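Local atomic coordinates of HTH-type transcriptional repressor PhnF (Mycobacterium smegmatis, PDB entry 3F8M), a protein that represses the phnDCE operon, which serves phosphate uptake, when phosphate is available in the cell, acting as a DNA-binding transcription factor. Residues Q82-G87 against D183-A188; G87-A92 against L135-V140; S166-I171 against R211-Q216; R25-M30 against G64-R69. All coordinates share one frame; numbering follows the deposited sequence.

Contact 1: residues Q82-G87 against D183-A188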
loop_
_atom_site.group_PDB
_atom_site.type_symbol
_atom_site.label_atom_id
_atom_site.label_comp_id
_atom_site.label_asym_id
_atom_site.label_seq_id
_atom_site.Cartn_x
_atom_site.Cartn_y
_atom_site.Cartn_z
ATOM N N GLN A 82 -5.572 6.643 5.483
ATOM C CA GLN A 82 -4.863 6.311 6.691
ATOM C C GLN A 82 -3.341 6.369 6.546
ATOM O O GLN A 82 -2.773 5.645 5.720
ATOM C CB GLN A 82 -5.296 4.914 7.082
ATOM C CG GLN A 82 -4.548 4.336 8.221
ATOM C CD GLN A 82 -5.429 3.435 9.026
ATOM O OE1 GLN A 82 -5.527 3.597 10.230
ATOM N NE2 GLN A 82 -6.086 2.474 8.363
ATOM N N PRO A 83 -2.679 7.200 7.373
ATOM C CA PRO A 83 -1.215 7.254 7.397
ATOM C C PRO A 83 -0.664 5.889 7.801
ATOM O O PRO A 83 -1.253 5.219 8.668
ATOM C CB PRO A 83 -0.917 8.291 8.483
ATOM C CG PRO A 83 -2.201 9.044 8.692
ATOM C CD PRO A 83 -3.277 8.065 8.404
ATOM N N LEU A 84 0.413 5.440 7.155
ATOM C CA LEU A 84 1.108 4.247 7.631
ATOM C C LEU A 84 1.903 4.666 8.864
ATOM O O LEU A 84 2.527 5.720 8.901
ATOM C CB LEU A 84 1.991 3.607 6.550
ATOM C CG LEU A 84 1.293 2.753 5.484
ATOM C CD1 LEU A 84 2.266 2.490 4.350
ATOM C CD2 LEU A 84 0.743 1.437 6.051
ATOM N N GLY A 85 1.825 3.871 9.914
ATOM C CA GLY A 85 2.548 4.210 11.148
ATOM C C GLY A 85 1.714 3.796 12.333
ATOM O O GLY A 85 0.908 2.877 12.219
ATOM N N MET A 86 1.864 4.527 13.436
ATOM C CA MET A 86 1.325 4.129 14.740
ATOM C C MET A 86 0.068 4.912 15.169
ATOM O O MET A 86 -0.439 4.740 16.295
ATOM C CB MET A 86 2.450 4.222 15.787
ATOM C CG MET A 86 3.535 3.144 15.577
ATOM S SD MET A 86 5.245 3.542 16.095
ATOM C CE MET A 86 5.779 4.611 14.751
ATOM N N GLY A 87 -0.446 5.747 14.264
ATOM C CA GLY A 87 -1.661 6.518 14.513
ATOM C C GLY A 87 -2.910 5.656 14.450
ATOM O O GLY A 87 -2.830 4.447 14.266
ATOM N N ASP A 183 5.786 -3.303 8.403
ATOM C CA ASP A 183 4.597 -3.625 7.628
ATOM C C ASP A 183 4.995 -4.337 6.336
ATOM O O ASP A 183 6.056 -4.027 5.749
ATOM C CB ASP A 183 3.860 -2.375 7.212
ATOM C CG ASP A 183 2.922 -1.833 8.274
ATOM O OD1 ASP A 183 2.225 -2.616 8.955
ATOM O OD2 ASP A 183 2.832 -0.586 8.364
ATOM N N THR A 184 4.144 -5.267 5.905
ATOM C CA THR A 184 4.124 -5.698 4.511
ATOM C C THR A 184 2.746 -5.361 3.969
ATOM O O THR A 184 1.718 -5.492 4.665
ATOM C CB THR A 184 4.416 -7.194 4.323
ATOM O OG1 THR A 184 3.393 -7.965 4.949
ATOM C CG2 THR A 184 5.771 -7.582 4.890
ATOM N N ILE A 185 2.701 -4.911 2.726
ATOM C CA ILE A 185 1.444 -4.564 2.117
ATOM C C ILE A 185 1.369 -5.354 0.841
ATOM O O ILE A 185 2.306 -5.270 0.013
ATOM C CB ILE A 185 1.386 -3.066 1.735
ATOM C CG1 ILE A 185 1.553 -2.185 2.980
ATOM C CG2 ILE A 185 0.072 -2.826 1.025
ATOM C CD1 ILE A 185 1.887 -0.673 2.713
ATOM N N ASP A 186 0.275 -6.085 0.665
ATOM C CA ASP A 186 0.031 -6.894 -0.502
ATOM C C ASP A 186 -1.366 -6.621 -1.001
ATOM O O ASP A 186 -2.179 -6.041 -0.260
ATOM C CB ASP A 186 0.177 -8.395 -0.160
ATOM C CG ASP A 186 1.626 -8.812 0.011
ATOM O OD1 ASP A 186 2.323 -8.904 -1.039
ATOM O OD2 ASP A 186 2.083 -9.040 1.176
ATOM N N THR A 187 -1.673 -7.031 -2.236
ATOM C CA THR A 187 -3.066 -7.103 -2.645
ATOM C C THR A 187 -3.603 -8.477 -2.321
ATOM O O THR A 187 -2.809 -9.415 -2.141
ATOM C CB THR A 187 -3.268 -6.826 -4.169
ATOM O OG1 THR A 187 -2.605 -7.844 -4.917
ATOM C CG2 THR A 187 -2.678 -5.463 -4.509
ATOM N N ALA A 188 -4.930 -8.604 -2.260
ATOM C CA ALA A 188 -5.595 -9.888 -1.980
ATOM C C ALA A 188 -7.022 -9.910 -2.447
ATOM O O ALA A 188 -7.580 -8.861 -2.791
ATOM C CB ALA A 188 -5.526 -10.211 -0.460
#
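Leu84 reaches from the turn after strand 80-83 onto Ile185 and Asp183 of strand 180-188, the outermost strand, within this chain, of the antiparallel UTRA-domain sheet. The tight part is small and apolar. Leu84 and Ile185 meet tip to tip, CD1 of the leucine 3.6 Å from CD1 of the isoleucine. With Leu84 CG anti to its carbonyl carbon (chi1 -78°), the forked end is carried off the turn toward the sheet, and a branched aliphatic chain fills this buried spot without asking for a polar partner. Leu209 touches both side chains, Phe235 packs on Leu84 and Phe207 on Ile185, and Leu84 of the second subunit meets Leu84. The interface is therefore built into the same core, and strand 180-188 pairs antiparallel with a strand of that subunit, so that the sheet runs on across the dimer.

The other side of the contact is looser. The turn bends away through Gly85, whose extended backbone with positive phi (144°) would press a CB against the preceding carbonyl oxygen, so glycine suits it; beyond it Gly87 is exposed. On the preceding strand, Pro83 is exposed too. Between the two regimes stands Asp183, buried but charged, its carboxylate engaged in a salt bridge with Arg211, whose NH2 also donates a hydrogen bond to Gly85 O. Leu84 passes that carboxylate at a slant: its CD2 lies 3.7 Å from Asp183 OD2.

Contact 2: residues G87-A92 against L135-V140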
loop_
_atom_site.group_PDB
_atom_site.type_symbol
_atom_site.label_atom_id
_atom_site.label_comp_id
_atom_site.label_asym_id
_atom_site.label_seq_id
_atom_site.Cartn_x
_atom_site.Cartn_y
_atom_site.Cartn_z
ATOM N N GLY A 87 -0.446 5.747 14.264
ATOM C CA GLY A 87 -1.661 6.518 14.513
ATOM C C GLY A 87 -2.910 5.656 14.450
ATOM O O GLY A 87 -2.830 4.447 14.266
ATOM N N SER A 88 -4.077 6.270 14.585
ATOM C CA SER A 88 -5.299 5.497 14.733
ATOM C C SER A 88 -6.200 5.572 13.513
ATOM O O SER A 88 -6.259 6.593 12.803
ATOM C CB SER A 88 -6.063 5.949 15.982
ATOM O OG SER A 88 -7.447 5.654 15.938
ATOM N N TYR A 89 -6.921 4.479 13.303
ATOM C CA TYR A 89 -7.891 4.384 12.230
ATOM C C TYR A 89 -9.003 5.440 12.419
ATOM O O TYR A 89 -9.340 6.190 11.488
ATOM C CB TYR A 89 -8.455 2.954 12.213
ATOM C CG TYR A 89 -9.702 2.785 11.380
ATOM C CD1 TYR A 89 -9.631 2.869 9.985
ATOM C CD2 TYR A 89 -10.947 2.558 11.979
ATOM C CE1 TYR A 89 -10.764 2.704 9.203
ATOM C CE2 TYR A 89 -12.103 2.404 11.197
ATOM C CZ TYR A 89 -11.992 2.495 9.811
ATOM O OH TYR A 89 -13.113 2.361 9.014
ATOM N N THR A 90 -9.546 5.522 13.638
ATOM C CA THR A 90 -10.624 6.499 13.929
ATOM C C THR A 90 -10.132 7.939 13.826
ATOM O O THR A 90 -10.878 8.814 13.354
ATOM C CB THR A 90 -11.280 6.279 15.300
ATOM O OG1 THR A 90 -10.256 6.023 16.265
ATOM C CG2 THR A 90 -12.231 5.126 15.249
ATOM N N GLU A 91 -8.887 8.186 14.243
ATOM C CA GLU A 91 -8.302 9.528 14.118
ATOM C C GLU A 91 -8.170 9.927 12.650
ATOM O O GLU A 91 -8.409 11.085 12.304
ATOM C CB GLU A 91 -6.928 9.634 14.798
ATOM C CG GLU A 91 -6.942 9.390 16.290
ATOM C CD GLU A 91 -5.934 10.257 17.050
ATOM O OE1 GLU A 91 -4.963 10.784 16.431
ATOM O OE2 GLU A 91 -6.123 10.413 18.281
ATOM N N ALA A 92 -7.777 8.973 11.794
ATOM C CA ALA A 92 -7.608 9.272 10.371
ATOM C C ALA A 92 -8.959 9.674 9.804
ATOM O O ALA A 92 -9.040 10.652 9.080
ATOM C CB ALA A 92 -7.029 8.088 9.606
ATOM N N LEU A 135 -13.742 -3.138 11.077
ATOM C CA LEU A 135 -13.686 -1.685 11.059
ATOM C C LEU A 135 -14.802 -1.199 10.119
ATOM O O LEU A 135 -15.058 -1.828 9.083
ATOM C CB LEU A 135 -12.323 -1.269 10.509
ATOM C CG LEU A 135 -11.058 -1.725 11.283
ATOM C CD1 LEU A 135 -9.731 -1.123 10.760
ATOM C CD2 LEU A 135 -11.165 -1.509 12.813
ATOM N N THR A 136 -15.435 -0.083 10.479
ATOM C CA THR A 136 -16.613 0.415 9.731
ATOM C C THR A 136 -16.461 1.908 9.537
ATOM O O THR A 136 -15.743 2.581 10.282
ATOM C CB THR A 136 -17.917 0.230 10.522
ATOM O OG1 THR A 136 -17.830 0.988 11.761
ATOM C CG2 THR A 136 -18.112 -1.214 10.855
ATOM N N THR A 137 -17.102 2.413 8.499
ATOM C CA THR A 137 -17.264 3.854 8.345
ATOM C C THR A 137 -18.629 4.131 7.731
ATOM O O THR A 137 -19.001 3.486 6.762
ATOM C CB THR A 137 -16.160 4.470 7.470
ATOM O OG1 THR A 137 -16.362 5.877 7.350
ATOM C CG2 THR A 137 -16.125 3.854 6.095
ATOM N N ASP A 138 -19.379 5.076 8.303
ATOM C CA ASP A 138 -20.637 5.516 7.691
ATOM C C ASP A 138 -21.580 4.366 7.394
ATOM O O ASP A 138 -22.186 4.285 6.286
ATOM C CB ASP A 138 -20.308 6.270 6.411
ATOM C CG ASP A 138 -19.554 7.533 6.686
ATOM O OD1 ASP A 138 -19.316 7.804 7.891
ATOM O OD2 ASP A 138 -19.206 8.262 5.721
ATOM N N GLY A 139 -21.698 3.445 8.358
ATOM C CA GLY A 139 -22.545 2.283 8.166
ATOM C C GLY A 139 -22.052 1.152 7.259
ATOM O O GLY A 139 -22.816 0.188 7.009
ATOM N N VAL A 140 -20.834 1.230 6.715
ATOM C CA VAL A 140 -20.380 0.157 5.830
ATOM C C VAL A 140 -19.053 -0.453 6.305
ATOM O O VAL A 140 -18.236 0.226 6.925
ATOM C CB VAL A 140 -20.306 0.569 4.335
ATOM C CG1 VAL A 140 -21.682 1.086 3.856
ATOM C CG2 VAL A 140 -19.199 1.576 4.107
#
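Tyr89 and Leu135 bring the first turn of helix 89-94 up to the end of strand 127-137, with their CA atoms 8.5 Å apart. Just past the contact the strand folds back on itself: Thr137 to Val140 form a type I' turn, closed by two backbone bonds between those residues. Asp138 and Gly139 at its corners both have positive phi, which glycine tolerates easily. On the other segment Ser88 is the N-cap, its OG accepting weak bonds from the amides of Thr90 and Glu91.

That spacing leaves room for one large side chain, and tyrosine spans it. With CG anti to the backbone N (chi1 166°), the ring of Tyr89 stretches out toward the strand. Leu135 runs past it in the opposite sense and sets CD1 over the ring centre, a CH-pi contact 3.9 Å from the centroid and 9° off the normal. Farther along, Leu135 CB rests 3.7 Å from Tyr89 CE2. The phenol then reaches the backbone: Tyr89 OH gives a weak hydrogen bond of 2.9 Å to Thr136 O, which lies at the ring edge. Ile80, Ala100 and Val142 also pack on the tyrosine, so a mostly apolar ring with one polar end suits this buried place. The whole is a short N-capped helix laid beside a beta hairpin with a two-residue loop, whose arms are neighbouring strands of the UTRA-domain sheet.

Contact 3: residues S166-I171 against R211-Q216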
loop_
_atom_site.group_PDB
_atom_site.type_symbol
_atom_site.label_atom_id
_atom_site.label_comp_id
_atom_site.label_asym_id
_atom_site.label_seq_id
_atom_site.Cartn_x
_atom_site.Cartn_y
_atom_site.Cartn_z
ATOM N N SER A 166 -9.351 2.085 20.702
ATOM C CA SER A 166 -8.027 1.800 20.126
ATOM C C SER A 166 -7.250 0.832 21.039
ATOM O O SER A 166 -7.016 1.121 22.216
ATOM C CB SER A 166 -7.239 3.104 19.926
ATOM O OG SER A 166 -5.860 2.831 19.831
ATOM N N LEU A 167 -6.836 -0.314 20.487
ATOM C CA LEU A 167 -5.970 -1.229 21.236
ATOM C C LEU A 167 -4.597 -0.570 21.485
ATOM O O LEU A 167 -3.957 -0.792 22.546
ATOM C CB LEU A 167 -5.779 -2.547 20.455
ATOM C CG LEU A 167 -4.952 -3.641 21.118
ATOM C CD1 LEU A 167 -5.524 -4.075 22.505
ATOM C CD2 LEU A 167 -4.832 -4.834 20.177
ATOM N N TYR A 168 -4.137 0.263 20.544
ATOM C CA TYR A 168 -2.824 0.881 20.748
ATOM C C TYR A 168 -2.835 1.806 21.976
ATOM O O TYR A 168 -1.868 1.854 22.757
ATOM C CB TYR A 168 -2.419 1.658 19.493
ATOM C CG TYR A 168 -1.879 0.789 18.363
ATOM C CD1 TYR A 168 -2.172 -0.574 18.284
ATOM C CD2 TYR A 168 -1.109 1.350 17.341
ATOM C CE1 TYR A 168 -1.678 -1.364 17.254
ATOM C CE2 TYR A 168 -0.641 0.570 16.286
ATOM C CZ TYR A 168 -0.912 -0.785 16.260
ATOM O OH TYR A 168 -0.403 -1.548 15.230
ATOM N N ALA A 169 -3.943 2.502 22.180
ATOM C CA ALA A 169 -4.066 3.392 23.359
ATOM C C ALA A 169 -4.070 2.564 24.646
ATOM O O ALA A 169 -3.429 2.923 25.644
ATOM C CB ALA A 169 -5.337 4.263 23.255
ATOM N N GLU A 170 -4.752 1.426 24.600
ATOM C CA GLU A 170 -4.772 0.530 25.752
ATOM C C GLU A 170 -3.396 -0.021 26.059
ATOM O O GLU A 170 -3.003 -0.123 27.225
ATOM C CB GLU A 170 -5.781 -0.611 25.546
ATOM C CG GLU A 170 -5.668 -1.735 26.612
ATOM C CD GLU A 170 -6.223 -1.310 27.967
ATOM O OE1 GLU A 170 -7.010 -0.351 27.984
ATOM O OE2 GLU A 170 -5.905 -1.952 28.989
ATOM N N ILE A 171 -2.675 -0.413 25.021
ATOM C CA ILE A 171 -1.322 -0.913 25.214
ATOM C C ILE A 171 -0.393 0.197 25.743
ATOM O O ILE A 171 0.395 -0.032 26.684
ATOM C CB ILE A 171 -0.790 -1.671 23.952
ATOM C CG1 ILE A 171 -1.539 -2.988 23.784
ATOM C CG2 ILE A 171 0.779 -1.896 24.046
ATOM C CD1 ILE A 171 -1.311 -3.782 22.455
ATOM N N ARG A 211 1.630 -6.677 10.084
ATOM C CA ARG A 211 2.473 -5.835 10.925
ATOM C C ARG A 211 3.004 -6.581 12.125
ATOM O O ARG A 211 2.292 -7.384 12.704
ATOM C CB ARG A 211 1.672 -4.655 11.442
ATOM C CG ARG A 211 2.314 -3.961 12.652
ATOM C CD ARG A 211 1.657 -2.631 12.946
ATOM N NE ARG A 211 1.751 -1.694 11.824
ATOM C CZ ARG A 211 1.401 -0.415 11.917
ATOM N NH1 ARG A 211 0.939 0.070 13.068
ATOM N NH2 ARG A 211 1.518 0.387 10.875
ATOM N N VAL A 212 4.254 -6.322 12.488
ATOM C CA VAL A 212 4.761 -6.679 13.802
ATOM C C VAL A 212 5.177 -5.346 14.412
ATOM O O VAL A 212 5.846 -4.530 13.747
ATOM C CB VAL A 212 5.967 -7.639 13.779
ATOM C CG1 VAL A 212 6.319 -8.074 15.198
ATOM C CG2 VAL A 212 5.662 -8.875 12.890
ATOM N N SER A 213 4.787 -5.138 15.666
ATOM C CA SER A 213 5.148 -3.938 16.402
ATOM C C SER A 213 6.054 -4.323 17.541
ATOM O O SER A 213 5.911 -5.409 18.124
ATOM C CB SER A 213 3.912 -3.230 16.983
ATOM O OG SER A 213 3.011 -2.874 15.981
ATOM N N TYR A 214 6.959 -3.400 17.861
ATOM C CA TYR A 214 7.985 -3.575 18.854
ATOM C C TYR A 214 8.014 -2.374 19.810
ATOM O O TYR A 214 7.802 -1.218 19.406
ATOM C CB TYR A 214 9.359 -3.705 18.175
ATOM C CG TYR A 214 9.461 -4.878 17.214
ATOM C CD1 TYR A 214 9.838 -6.127 17.671
ATOM C CD2 TYR A 214 9.167 -4.710 15.866
ATOM C CE1 TYR A 214 9.915 -7.210 16.789
ATOM C CE2 TYR A 214 9.240 -5.764 14.979
ATOM C CZ TYR A 214 9.620 -6.995 15.444
ATOM O OH TYR A 214 9.701 -8.016 14.562
ATOM N N ASP A 215 8.275 -2.679 21.070
ATOM C CA ASP A 215 8.215 -1.698 22.151
ATOM C C ASP A 215 9.586 -1.064 22.408
ATOM O O ASP A 215 10.534 -1.273 21.638
ATOM C CB ASP A 215 7.610 -2.295 23.444
ATOM C CG ASP A 215 8.512 -3.314 24.122
ATOM O OD1 ASP A 215 9.731 -3.337 23.840
ATOM O OD2 ASP A 215 8.014 -4.098 24.958
ATOM N N GLN A 216 9.675 -0.316 23.502
ATOM C CA GLN A 216 10.891 0.444 23.848
ATOM C C GLN A 216 12.106 -0.462 24.138
ATOM O O GLN A 216 13.258 -0.006 24.045
ATOM C CB GLN A 216 10.611 1.417 25.007
ATOM C CG GLN A 216 10.202 0.754 26.329
ATOM C CD GLN A 216 8.680 0.683 26.516
ATOM O OE1 GLN A 216 7.951 0.309 25.599
ATOM N NE2 GLN A 216 8.204 1.032 27.717
#
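Tyr168 of helix 167-173 and Arg211 of strand 206-214 come at each other from opposite directions and share the one hydrogen bond between the segments. Arg211 NH1 donates to Tyr168 OH over 3.0 Å, at an N-H...O angle of 148°; the acceptor sits 20° out of the guanidinium plane. Arg211 sets out with CG anti to the backbone N (chi1 162°) and bends at chi3, which turns its flat end to the tyrosine.

The van der Waals contacts follow the same edge. Ring and guanidinium are nearly coplanar, and NH1 of Arg211 lies beside the tyrosine ring, 3.6 Å from Tyr168 CE2, so the two groups meet at their edges and not face to face. Arg211 CD backs against the phenol oxygen, 3.3 Å from Tyr168 OH.

Charged and polar partners beyond the segments fix the strand side: Arg211 also serves Gly85 O and Asp183, and Ser213 OG, near the phenol, is bonded to Glu222. An arginine suits a buried site with so many acceptors.

Capping holds the helix start, where a serine is apt: Ser166 OG accepts from Ala169 N at 3.0 Å. Here the N-capped helix packs against the antiparallel sheet of the UTRA domain, which has the chorismate lyase-like fold.

Contact 4: residues R25-M30 against G64-R69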
loop_
_atom_site.group_PDB
_atom_site.type_symbol
_atom_site.label_atom_id
_atom_site.label_comp_id
_atom_site.label_asym_id
_atom_site.label_seq_id
_atom_site.Cartn_x
_atom_site.Cartn_y
_atom_site.Cartn_z
ATOM N N ARG A 25 -21.005 23.203 1.136
ATOM C CA ARG A 25 -22.385 23.305 1.592
ATOM C C ARG A 25 -23.330 22.454 0.736
ATOM O O ARG A 25 -24.227 21.794 1.273
ATOM C CB ARG A 25 -22.845 24.767 1.603
ATOM C CG ARG A 25 -24.250 24.986 2.196
ATOM C CD ARG A 25 -24.650 26.460 2.189
ATOM N NE ARG A 25 -23.675 27.313 2.884
ATOM C CZ ARG A 25 -22.634 27.921 2.308
ATOM N NH1 ARG A 25 -22.407 27.779 1.006
ATOM N NH2 ARG A 25 -21.811 28.672 3.036
ATOM N N MET A 26 -23.149 22.470 -0.583
ATOM C CA MET A 26 -23.957 21.576 -1.428
ATOM C C MET A 26 -23.737 20.137 -0.984
ATOM O O MET A 26 -24.711 19.418 -0.692
ATOM C CB MET A 26 -23.636 21.737 -2.912
ATOM C CG MET A 26 -24.271 22.967 -3.543
ATOM S SD MET A 26 -23.523 23.214 -5.146
ATOM C CE MET A 26 -24.232 21.887 -6.111
ATOM N N LEU A 27 -22.460 19.746 -0.886
ATOM C CA LEU A 27 -22.080 18.384 -0.512
ATOM C C LEU A 27 -22.711 17.918 0.795
ATOM O O LEU A 27 -23.103 16.755 0.895
ATOM C CB LEU A 27 -20.563 18.221 -0.456
ATOM C CG LEU A 27 -19.908 17.732 -1.745
ATOM C CD1 LEU A 27 -18.396 17.716 -1.588
ATOM C CD2 LEU A 27 -20.433 16.349 -2.178
ATOM N N ASP A 28 -22.829 18.815 1.782
ATOM C CA ASP A 28 -23.488 18.464 3.062
ATOM C C ASP A 28 -24.932 17.973 2.900
ATOM O O ASP A 28 -25.403 17.123 3.664
ATOM C CB ASP A 28 -23.477 19.646 4.045
ATOM C CG ASP A 28 -24.052 19.268 5.415
ATOM O OD1 ASP A 28 -23.464 18.383 6.078
ATOM O OD2 ASP A 28 -25.100 19.831 5.822
ATOM N N GLY A 29 -25.631 18.539 1.918
ATOM C CA GLY A 29 -27.040 18.253 1.695
ATOM C C GLY A 29 -27.349 17.152 0.703
ATOM O O GLY A 29 -28.511 16.771 0.543
ATOM N N MET A 30 -26.335 16.639 0.025
ATOM C CA MET A 30 -26.566 15.651 -1.018
ATOM C C MET A 30 -26.298 14.240 -0.505
ATOM O O MET A 30 -25.654 14.064 0.530
ATOM C CB MET A 30 -25.695 15.950 -2.246
ATOM C CG MET A 30 -25.977 17.313 -2.898
ATOM S SD MET A 30 -24.687 17.938 -4.014
ATOM C CE MET A 30 -25.043 17.049 -5.556
ATOM N N GLY A 64 -11.483 12.595 -3.017
ATOM C CA GLY A 64 -12.314 11.374 -2.949
ATOM C C GLY A 64 -13.777 11.634 -2.616
ATOM O O GLY A 64 -14.563 10.693 -2.382
ATOM N N ARG A 65 -14.159 12.902 -2.656
ATOM C CA ARG A 65 -15.467 13.330 -2.217
ATOM C C ARG A 65 -16.508 13.331 -3.329
ATOM O O ARG A 65 -17.715 13.362 -3.054
ATOM C CB ARG A 65 -15.373 14.707 -1.568
ATOM C CG ARG A 65 -14.563 14.706 -0.274
ATOM C CD ARG A 65 -14.510 16.084 0.339
ATOM N NE ARG A 65 -15.766 16.408 1.007
ATOM C CZ ARG A 65 -16.152 17.644 1.344
ATOM N NH1 ARG A 65 -15.366 18.692 1.078
ATOM N NH2 ARG A 65 -17.327 17.835 1.956
ATOM N N VAL A 66 -16.035 13.297 -4.577
ATOM C CA VAL A 66 -16.886 13.204 -5.747
ATOM C C VAL A 66 -16.222 12.276 -6.729
ATOM O O VAL A 66 -15.035 11.919 -6.571
ATOM C CB VAL A 66 -17.155 14.603 -6.423
ATOM C CG1 VAL A 66 -17.765 15.558 -5.431
ATOM C CG2 VAL A 66 -15.867 15.177 -7.095
ATOM N N GLU A 67 -16.963 11.853 -7.743
ATOM C CA GLU A 67 -16.378 11.026 -8.771
ATOM C C GLU A 67 -17.116 11.291 -10.076
ATOM O O GLU A 67 -18.205 11.843 -10.039
ATOM C CB GLU A 67 -16.496 9.551 -8.392
ATOM C CG GLU A 67 -17.872 8.946 -8.570
ATOM C CD GLU A 67 -17.969 7.621 -7.836
ATOM O OE1 GLU A 67 -16.923 7.103 -7.372
ATOM O OE2 GLU A 67 -19.082 7.113 -7.704
ATOM N N ARG A 68 -16.524 10.908 -11.211
ATOM C CA ARG A 68 -17.196 11.053 -12.502
ATOM C C ARG A 68 -18.129 9.882 -12.792
ATOM O O ARG A 68 -17.851 8.745 -12.417
ATOM C CB ARG A 68 -16.186 11.202 -13.638
ATOM C CG ARG A 68 -15.172 12.332 -13.423
ATOM C CD ARG A 68 -15.650 13.697 -13.924
ATOM N NE ARG A 68 -14.506 14.615 -14.041
ATOM C CZ ARG A 68 -14.269 15.671 -13.257
ATOM N NH1 ARG A 68 -15.100 16.007 -12.277
ATOM N NH2 ARG A 68 -13.191 16.416 -13.466
ATOM N N ARG A 69 -19.257 10.194 -13.438
ATOM C CA ARG A 69 -20.200 9.209 -13.954
ATOM C C ARG A 69 -20.614 9.752 -15.309
ATOM O O ARG A 69 -21.442 10.675 -15.406
ATOM C CB ARG A 69 -21.418 9.060 -13.028
ATOM C CG ARG A 69 -22.424 7.987 -13.429
ATOM C CD ARG A 69 -23.791 8.272 -12.804
ATOM N NE ARG A 69 -23.972 7.685 -11.477
ATOM C CZ ARG A 69 -24.842 8.113 -10.557
ATOM N NH1 ARG A 69 -25.628 9.181 -10.762
ATOM N NH2 ARG A 69 -24.894 7.491 -9.389
#
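Within the winged helix-turn-helix domain, Leu27 near the end of helix 15-29 packs on Arg65 and Val66, at the entry to the wing strand 66-69. The chain arrives from helix 50-62, which carries the end of the predicted DNA-binding helix-turn-helix motif, and leaves it through Gly64. That residue ends the helix in a Schellman motif, and its positive phi of 79° favours glycine.

Immediately afterwards Arg65 swings back over helix 15-29. Its chain bends at chi3 (77°), laying the guanidinium flat above Leu27. The leucine methyl CD1 sits over the centre of one face, 3.6 Å above the plane, and is 3.7 Å from both CZ and NH2 of Arg65. An apolar methyl fits here because the face of a guanidinium is poor at hydrogen bonding, while the N-H groups can still serve a charged partner: Arg65 NH1 makes a salt bridge to Asp24, which lies one turn before Leu27 on the same helix. Apolar contact and salt bridge thus hold the arginine against one helix.

Leucine suits position 27 because its two methyls can divide the work. Whereas CD1 supports the arginine, CD2 turns toward the domain core, in which Phe36, Leu60 and Val75 also gather. There Val66, a beta-branched residue well placed in a strand, meets it more loosely, with its CG1 4.3 Å from Leu27 CD2.

Contacts 1, 2 and 3 all reach one sheet. Contacts 1 and 2 share Gly87, their centres about 14 Å apart, and strand 80-83 and helix 89-94 follow each other in the chain, joined by a short loop; across this joint Gln82 OE1 packs 3.2 Å from Tyr89 CA. Contact 3 is also centred about 14 Å from contact 1, and Arg211 ties the two: its NH2 lies 3.0 Å from Asp183 OD2. Tyr168 adds to this link, its CD2 3.6 Å from Met86 O. Contact 4 stands apart in the DNA-binding domain, its centre about 36 Å from that of contact 3, on the opposite side of the chain's centre. Of the four, contact 1 alone reaches the second subunit.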